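Local structure of peptidase M14, carboxypeptidase A (4XED) at residues 26-31 / 42-47; 78-81 / 87-90. The protein is a calcium-binding PKD domain that probably serves protein or substrate binding in a carboxypeptidase A-like peptidase of family M14. All blocks are in the same frame, centred on the assembly; numbering follows the deposited sequence.

Contact 1 (26-31 / 42-47)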
loop_
_atom_site.group_PDB
_atom_site.type_symbol
_atom_site.label_atom_id
_atom_site.label_comp_id
_atom_site.label_asym_id
_atom_site.label_seq_id
_atom_site.Cartn_x
_atom_site.Cartn_y
_atom_site.Cartn_z
ATOM N N TYR A 26 -4.475 -7.492 1.585
ATOM C CA TYR A 26 -4.715 -6.081 1.272
ATOM C C TYR A 26 -4.552 -5.843 -0.228
ATOM O O TYR A 26 -3.591 -6.295 -0.836
ATOM C CB TYR A 26 -3.792 -5.179 2.152
ATOM C CG TYR A 26 -4.201 -5.372 3.588
ATOM C CD1 TYR A 26 -5.200 -4.607 4.159
ATOM C CD2 TYR A 26 -3.673 -6.406 4.341
ATOM C CE1 TYR A 26 -5.689 -4.882 5.417
ATOM C CE2 TYR A 26 -4.133 -6.677 5.644
ATOM C CZ TYR A 26 -5.144 -5.930 6.154
ATOM O OH TYR A 26 -5.600 -6.230 7.434
ATOM N N THR A 27 -5.510 -5.106 -0.766
ATOM C CA THR A 27 -5.553 -4.776 -2.178
ATOM C C THR A 27 -5.103 -3.330 -2.355
ATOM O O THR A 27 -5.640 -2.427 -1.697
ATOM C CB THR A 27 -6.973 -4.953 -2.719
ATOM O OG1 THR A 27 -7.377 -6.308 -2.540
ATOM C CG2 THR A 27 -7.035 -4.567 -4.180
ATOM N N PHE A 28 -4.115 -3.119 -3.236
ATOM C CA PHE A 28 -3.522 -1.803 -3.474
ATOM C C PHE A 28 -3.723 -1.455 -4.934
ATOM O O PHE A 28 -3.464 -2.297 -5.820
ATOM C CB PHE A 28 -2.017 -1.809 -3.179
ATOM C CG PHE A 28 -1.676 -2.131 -1.744
ATOM C CD1 PHE A 28 -1.590 -3.441 -1.303
ATOM C CD2 PHE A 28 -1.413 -1.134 -0.823
ATOM C CE1 PHE A 28 -1.291 -3.754 0.010
ATOM C CE2 PHE A 28 -1.118 -1.445 0.495
ATOM C CZ PHE A 28 -1.050 -2.768 0.889
ATOM N N VAL A 29 -4.112 -0.219 -5.209
ATOM C CA VAL A 29 -4.133 0.210 -6.607
ATOM C C VAL A 29 -4.101 1.715 -6.749
ATOM O O VAL A 29 -4.674 2.449 -5.940
ATOM C CB VAL A 29 -5.379 -0.335 -7.361
ATOM C CG1 VAL A 29 -6.661 0.192 -6.749
ATOM C CG2 VAL A 29 -5.326 -0.039 -8.876
ATOM N N THR A 30 -3.396 2.174 -7.776
ATOM C CA THR A 30 -3.511 3.537 -8.204
ATOM C C THR A 30 -3.339 3.594 -9.715
ATOM O O THR A 30 -3.056 2.576 -10.350
ATOM C CB THR A 30 -2.505 4.442 -7.482
ATOM O OG1 THR A 30 -2.961 5.786 -7.623
ATOM C CG2 THR A 30 -1.089 4.318 -8.045
ATOM N N THR A 31 -3.531 4.784 -10.261
ATOM C CA THR A 31 -3.224 5.073 -11.653
ATOM C C THR A 31 -2.255 6.242 -11.727
ATOM O O THR A 31 -2.181 7.085 -10.845
ATOM C CB THR A 31 -4.499 5.433 -12.463
ATOM O OG1 THR A 31 -5.090 6.627 -11.959
ATOM C CG2 THR A 31 -5.538 4.351 -12.376
ATOM N N ILE A 42 5.021 0.610 0.601
ATOM C CA ILE A 42 4.001 0.244 1.578
ATOM C C ILE A 42 4.638 0.198 2.971
ATOM O O ILE A 42 5.685 -0.432 3.168
ATOM C CB ILE A 42 3.398 -1.119 1.234
ATOM C CG1 ILE A 42 2.727 -1.064 -0.153
ATOM C CG2 ILE A 42 2.453 -1.614 2.329
ATOM C CD1 ILE A 42 2.386 -2.421 -0.697
ATOM N N GLU A 43 3.963 0.822 3.937
ATOM C CA GLU A 43 4.248 0.684 5.368
ATOM C C GLU A 43 3.140 -0.150 5.984
ATOM O O GLU A 43 1.961 0.159 5.812
ATOM C CB GLU A 43 4.252 2.042 6.058
ATOM C CG GLU A 43 5.340 2.965 5.628
ATOM C CD GLU A 43 5.222 4.336 6.260
ATOM O OE1 GLU A 43 4.152 4.671 6.830
ATOM O OE2 GLU A 43 6.214 5.086 6.201
ATOM N N TRP A 44 3.483 -1.225 6.677
ATOM C CA TRP A 44 2.472 -2.029 7.349
ATOM C C TRP A 44 2.101 -1.486 8.747
ATOM O O TRP A 44 1.217 -2.020 9.423
ATOM C CB TRP A 44 2.932 -3.486 7.471
ATOM C CG TRP A 44 3.052 -4.177 6.137
ATOM C CD1 TRP A 44 4.187 -4.584 5.523
ATOM C CD2 TRP A 44 1.977 -4.539 5.262
ATOM N NE1 TRP A 44 3.905 -5.172 4.315
ATOM C CE2 TRP A 44 2.549 -5.157 4.130
ATOM C CE3 TRP A 44 0.574 -4.400 5.318
ATOM C CZ2 TRP A 44 1.765 -5.675 3.086
ATOM C CZ3 TRP A 44 -0.196 -4.886 4.280
ATOM C CH2 TRP A 44 0.404 -5.508 3.177
ATOM N N GLY A 45 2.786 -0.432 9.185
ATOM C CA GLY A 45 2.484 0.246 10.431
ATOM C C GLY A 45 3.203 -0.306 11.648
ATOM O O GLY A 45 3.062 0.247 12.748
ATOM N N ASP A 46 3.963 -1.383 11.453
ATOM C CA ASP A 46 4.638 -2.110 12.515
ATOM C C ASP A 46 6.145 -2.087 12.339
ATOM O O ASP A 46 6.845 -2.811 13.024
ATOM C CB ASP A 46 4.137 -3.560 12.556
ATOM C CG ASP A 46 4.286 -4.282 11.243
ATOM O OD1 ASP A 46 4.833 -3.709 10.273
ATOM O OD2 ASP A 46 3.876 -5.474 11.198
ATOM N N GLY A 47 6.636 -1.251 11.424
ATOM C CA GLY A 47 8.057 -1.170 11.089
ATOM C C GLY A 47 8.439 -1.894 9.806
ATOM O O GLY A 47 9.483 -1.611 9.243
#

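Contact 2 (78-81 / 87-90). With EDO (1,2-ethanediol), chain C.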
loop_
_atom_site.group_PDB
_atom_site.type_symbol
_atom_site.label_atom_id
_atom_site.label_comp_id
_atom_site.label_asym_id
_atom_site.label_seq_id
_atom_site.Cartn_x
_atom_site.Cartn_y
_atom_site.Cartn_z
ATOM N N ALA A 78 0.328 3.510 1.773
ATOM C CA ALA A 78 0.942 3.229 0.492
ATOM C C ALA A 78 1.060 4.490 -0.328
ATOM O O ALA A 78 0.133 5.278 -0.421
ATOM C CB ALA A 78 0.155 2.183 -0.268
ATOM N N LYS A 79 2.229 4.666 -0.938
ATOM C CA LYS A 79 2.462 5.719 -1.946
ATOM C C LYS A 79 3.037 5.059 -3.201
ATOM O O LYS A 79 3.439 3.888 -3.157
ATOM C CB LYS A 79 3.355 6.837 -1.411
ATOM C CG LYS A 79 4.756 6.400 -1.073
ATOM C CD LYS A 79 5.635 7.559 -0.591
ATOM C CE LYS A 79 6.957 7.021 0.002
ATOM N NZ LYS A 79 7.920 8.151 0.286
ATOM N N ALA A 80 3.035 5.793 -4.309
ATOM C CA ALA A 80 3.507 5.224 -5.555
ATOM C C ALA A 80 4.403 6.261 -6.234
ATOM O O ALA A 80 4.258 7.477 -6.050
ATOM C CB ALA A 80 2.348 4.884 -6.459
ATOM N N LYS A 81 5.322 5.800 -7.080
ATOM C CA LYS A 81 6.106 6.711 -7.895
ATOM C C LYS A 81 6.199 6.136 -9.285
ATOM O O LYS A 81 6.211 4.929 -9.495
ATOM C CB LYS A 81 7.487 6.961 -7.316
ATOM C CG LYS A 81 8.461 5.831 -7.488
ATOM C CD LYS A 81 9.797 6.160 -6.807
ATOM C CE LYS A 81 10.710 4.977 -6.869
ATOM N NZ LYS A 81 12.048 5.281 -6.287
ATOM N N GLU A 87 6.731 11.180 -7.025
ATOM C CA GLU A 87 6.026 10.443 -5.986
ATOM C C GLU A 87 4.667 11.028 -5.632
ATOM O O GLU A 87 4.500 12.241 -5.509
ATOM C CB GLU A 87 6.862 10.390 -4.695
ATOM C CG GLU A 87 8.209 9.647 -4.765
ATOM C CD GLU A 87 8.908 9.430 -3.392
ATOM O OE1 GLU A 87 8.218 9.325 -2.342
ATOM O OE2 GLU A 87 10.155 9.318 -3.374
ATOM N N SER A 88 3.704 10.141 -5.384
ATOM C CA SER A 88 2.384 10.497 -4.868
ATOM C C SER A 88 2.390 10.748 -3.363
ATOM O O SER A 88 3.348 10.482 -2.670
ATOM C CB SER A 88 1.405 9.364 -5.157
ATOM O OG SER A 88 1.558 8.289 -4.241
ATOM N N SER A 89 1.258 11.241 -2.878
ATOM C CA SER A 89 0.936 11.248 -1.457
ATOM C C SER A 89 0.526 9.841 -0.982
ATOM O O SER A 89 0.441 8.927 -1.786
ATOM C CB SER A 89 -0.142 12.289 -1.161
ATOM O OG SER A 89 0.437 13.566 -1.189
ATOM N N TRP A 90 0.239 9.684 0.301
ATOM C CA TRP A 90 -0.033 8.377 0.843
ATOM C C TRP A 90 -1.526 8.107 0.958
ATOM O O TRP A 90 -2.293 8.971 1.429
ATOM C CB TRP A 90 0.474 8.313 2.266
ATOM C CG TRP A 90 1.919 8.501 2.546
ATOM C CD1 TRP A 90 2.548 9.649 2.912
ATOM C CD2 TRP A 90 2.898 7.462 2.596
ATOM N NE1 TRP A 90 3.865 9.388 3.173
ATOM C CE2 TRP A 90 4.111 8.053 2.995
ATOM C CE3 TRP A 90 2.873 6.093 2.345
ATOM C CZ2 TRP A 90 5.280 7.326 3.158
ATOM C CZ3 TRP A 90 4.051 5.359 2.538
ATOM C CH2 TRP A 90 5.228 5.991 2.936
HETATM C C1 EDO C . 10.467 6.583 2.381
HETATM O O1 EDO C . 10.320 6.946 1.017
HETATM C C2 EDO C . 9.151 6.864 3.085
HETATM O O2 EDO C . 9.396 7.050 4.487
#

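Contact 1 (26-31 / 42-47)
Phe28 and Ile42 look at each other across the gap between two strands of different sheets, their CA atoms 9.3 Å apart. One step along, Tyr26 and Trp44 stand farther off, 10.2 Å from CA to CA, and no hydrogen bond crosses, so side chains alone fill the space. Ile42 reaches out with its terminal methyl: CD1 sits over the middle of the Phe28 ring as a CH-pi contact, 9° off the ring normal and 3.8 Å from CZ. Trp44 takes the rim of that ring instead, putting CH2 near its plane, 3.9 Å from Phe28 CZ, with the two ring planes at 81°. This is the core of a beta sandwich, and 42-47 occupies the place of the WDFGDG signature of PKD domains, of which only the Gly-Asp-Gly end is kept in sequence, with Ile, Glu and Trp in the first three positions; Ile42 and the ring of Trp44 reach into the core from it. Phe28 CG lies anti to the carbonyl carbon (chi1 -62°), which carries the ring over to both partners. Tyr26 completes the aromatic cluster, its CD2 3.8 Å from Trp44 CZ3 in an oblique meeting. With an alanine here in place of Phe28, the CD1 methyl of Ile42 would probably lose its aromatic face, Trp44 CH2 its neighbour, and a gap would open in the core. The polar ends have partners of their own: Tyr26 OH bonds to Pro15 O and Trp44 NE1 to Glu50 OE2. His66 stacks on the Trp44 ring.

Contact 2 (78-81 / 87-90)
Lys79 and Ala80, near the end of strand 72-82, are met by Glu87, Ser88 and Trp90 on the chain returning toward strand 91-97, a partly buried antiparallel contact near the surface, its two runs 168° apart. Backbone pairing is short: Ser88 N donates to Ala80 O at 2.8 Å, and Lys81 and Glu87 form a single bridge. Where a second main-chain bond might be expected, Ala80 N donates instead to the Ser88 hydroxyl, OG, at 2.9 Å. That hydroxyl in turn donates a hydrogen bond to Ser89 O, 2.8 Å from OG, which fixes its rotation. On the outer side the extended Lys79 chain lies across Trp90, with CD over one face of the six-membered ring, 11° off the normal, and CE 3.6 Å from CH2. Lys79 NZ makes a salt bridge with Glu87 OE1 at 2.9 Å, on the syn side of the carboxylate, and gives a hydrogen bond to O1 of a 1,2-ethanediol, probably from the crystallisation liquor. Arg77 adds a cation-pi contact to Trp90. This is a beta hairpin joining the last two strands of the PKD sandwich, a serine hydroxyl replacing one main-chain acceptor.

Overall arrangement
Contact 1 lies at the centre of the domain and contact 2 nearer its surface, their centres about 10 Å apart. The first joins the two sheets face to face; the second lies along one sheet, tying strand 72-82 to the chain that leads into 91-97. Their chemistry follows: contact 1 is wholly apolar across the gap, whereas contact 2 mixes backbone and hydroxyl bonds with a salt bridge and a lysine laid over tryptophan. Strands 38-43 and 72-82, neighbours in one sheet, connect them. Ala78 and Ala80 turn inward from contact 2, Ala78 CB packing on Phe28 and Ile42 and Ala80 CB on Thr30, while outside Glu43 touches Trp90.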